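Side-chain contact in putative glutathionylspermidine synthase (Methylobacillus flagellatus, PDB 3N6X), which probably acts as an ATP-dependent ligase of the circularly permuted ATP-grasp family, perhaps joining glutathione to spermidine: residues P200-N205 / F432-K437. Sequence-based numbering, arbitrary orientation.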
loop_
_atom_site.group_PDB
_atom_site.type_symbol
_atom_site.label_atom_id
_atom_site.label_comp_id
_atom_site.label_asym_id
_atom_site.label_seq_id
_atom_site.Cartn_x
_atom_site.Cartn_y
_atom_site.Cartn_z
ATOM N N PRO A 200 -5.137 11.044 -9.505
ATOM C CA PRO A 200 -4.426 10.820 -10.783
ATOM C C PRO A 200 -3.713 12.040 -11.360
ATOM O O PRO A 200 -2.625 11.900 -11.926
ATOM C CB PRO A 200 -5.535 10.325 -11.708
ATOM C CG PRO A 200 -6.493 9.676 -10.802
ATOM C CD PRO A 200 -6.523 10.542 -9.587
ATOM N N GLN A 201 -4.291 13.240 -11.180
ATOM C CA GLN A 201 -3.682 14.466 -11.680
ATOM C C GLN A 201 -2.537 14.937 -10.793
ATOM O O GLN A 201 -1.560 15.487 -11.304
ATOM C CB GLN A 201 -4.737 15.565 -11.910
ATOM C CG GLN A 201 -5.621 15.307 -13.138
ATOM C CD GLN A 201 -4.835 15.147 -14.422
ATOM O OE1 GLN A 201 -3.969 15.958 -14.769
ATOM N NE2 GLN A 201 -5.147 14.117 -15.168
ATOM N N VAL A 202 -2.622 14.672 -9.473
ATOM C CA VAL A 202 -1.512 14.942 -8.540
ATOM C C VAL A 202 -0.346 13.994 -8.918
ATOM O O VAL A 202 0.788 14.437 -9.043
ATOM C CB VAL A 202 -1.932 14.769 -7.044
ATOM C CG1 VAL A 202 -0.709 14.846 -6.109
ATOM C CG2 VAL A 202 -2.993 15.801 -6.642
ATOM N N LEU A 203 -0.652 12.714 -9.177
ATOM C CA LEU A 203 0.372 11.745 -9.581
ATOM C C LEU A 203 1.021 12.117 -10.934
ATOM O O LEU A 203 2.243 12.105 -11.044
ATOM C CB LEU A 203 -0.205 10.305 -9.612
ATOM C CG LEU A 203 0.711 9.214 -10.222
ATOM C CD1 LEU A 203 2.021 9.097 -9.445
ATOM C CD2 LEU A 203 -0.013 7.862 -10.284
ATOM N N LEU A 204 0.206 12.485 -11.943
ATOM C CA LEU A 204 0.744 12.896 -13.241
ATOM C C LEU A 204 1.685 14.098 -13.088
ATOM O O LEU A 204 2.763 14.109 -13.672
ATOM C CB LEU A 204 -0.395 13.213 -14.235
ATOM C CG LEU A 204 0.042 13.784 -15.608
ATOM C CD1 LEU A 204 1.017 12.835 -16.332
ATOM C CD2 LEU A 204 -1.141 14.081 -16.468
ATOM N N ASN A 205 1.299 15.080 -12.276
ATOM C CA ASN A 205 2.127 16.264 -12.040
ATOM C C ASN A 205 3.466 15.904 -11.374
ATOM O O ASN A 205 4.506 16.436 -11.765
ATOM C CB ASN A 205 1.368 17.278 -11.215
ATOM C CG ASN A 205 2.053 18.597 -11.150
ATOM O OD1 ASN A 205 2.247 19.268 -12.171
ATOM N ND2 ASN A 205 2.494 18.969 -9.951
ATOM N N PHE A 432 -1.517 6.467 0.378
ATOM C CA PHE A 432 -0.505 6.441 -0.669
ATOM C C PHE A 432 0.315 7.709 -0.640
ATOM O O PHE A 432 -0.208 8.780 -0.902
ATOM C CB PHE A 432 -1.169 6.247 -2.052
ATOM C CG PHE A 432 -1.927 4.942 -2.189
ATOM C CD1 PHE A 432 -3.239 4.825 -1.725
ATOM C CD2 PHE A 432 -1.316 3.817 -2.740
ATOM C CE1 PHE A 432 -3.923 3.608 -1.812
ATOM C CE2 PHE A 432 -2.005 2.601 -2.831
ATOM C CZ PHE A 432 -3.301 2.503 -2.364
ATOM N N VAL A 433 1.590 7.601 -0.297
ATOM C CA VAL A 433 2.452 8.767 -0.217
ATOM C C VAL A 433 3.048 9.051 -1.586
ATOM O O VAL A 433 3.657 8.159 -2.198
ATOM C CB VAL A 433 3.546 8.620 0.876
ATOM C CG1 VAL A 433 4.421 9.861 0.936
ATOM C CG2 VAL A 433 2.927 8.336 2.238
ATOM N N LEU A 434 2.911 10.305 -2.056
ATOM C CA LEU A 434 3.417 10.720 -3.361
ATOM C C LEU A 434 4.599 11.642 -3.232
ATOM O O LEU A 434 4.501 12.664 -2.570
ATOM C CB LEU A 434 2.286 11.381 -4.189
ATOM C CG LEU A 434 1.052 10.484 -4.465
ATOM C CD1 LEU A 434 -0.019 11.252 -5.199
ATOM C CD2 LEU A 434 1.437 9.236 -5.273
ATOM N N SER A 435 5.724 11.282 -3.846
ATOM C CA SER A 435 6.938 12.103 -3.816
ATOM C C SER A 435 7.335 12.517 -5.226
ATOM O O SER A 435 7.601 11.672 -6.076
ATOM C CB SER A 435 8.103 11.346 -3.165
ATOM O OG SER A 435 7.773 10.788 -1.907
ATOM N N GLY A 436 7.359 13.810 -5.453
ATOM C CA GLY A 436 7.806 14.416 -6.697
ATOM C C GLY A 436 8.798 15.487 -6.340
ATOM O O GLY A 436 9.844 15.184 -5.754
ATOM N N LYS A 437 8.424 16.753 -6.528
ATOM C CA LYS A 437 9.268 17.830 -6.016
ATOM C C LYS A 437 8.918 18.057 -4.558
ATOM O O LYS A 437 9.771 18.467 -3.775
ATOM C CB LYS A 437 9.145 19.107 -6.860
ATOM C CG LYS A 437 10.190 19.148 -7.984
ATOM C CD LYS A 437 9.949 20.279 -8.986
ATOM C CE LYS A 437 10.523 19.967 -10.360
ATOM N NZ LYS A 437 12.008 19.821 -10.338
#
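L434 lowers its branched end onto helix 199-209 and overlaps two consecutive side chains there, V202 and L203, one with each methyl group. CD1 of L434 meets CG1 of V202 at 3.8 Å, a full van der Waals contact, while CD2 of L434 lies more loosely against CD1 of L203, 4.2 Å away. The leucine thus straddles neighbouring positions of the helix, its isobutyl group running obliquely to the valine. On the strand, CG of L434 stands anti to the carbonyl carbon (chi1 -60°), and CB already points to the helix; chi2 of 176° sets CD1 anti to CA, extending this methyl towards V202, with CD2 turned to L203. V202 answers with the methyl that lies anti to its own backbone N (chi1 171°). The CA atoms of L203 and L434 come within 7.0 Å, yet the contacts across are all between methyl groups.

This is helix-on-sheet packing near the end of strand 423-435. The surroundings extend the apolar patch: I144 of the adjoining antiparallel strand 144-151 touches both leucines, and M242 of helix 232-242 packs on L203. L434 also rests on Y199 and N206 of helix 199-209. A glycerol, probably from the crystallisation liquor, sits beside V202, and its O1 is hydrogen-bonded to G436 O, which can only be the acceptor.

With aliphatic carbon alone on both sides and no hydrogen bond between the segments, the helix is held to the sheet here by shape and burial, without directional bonding.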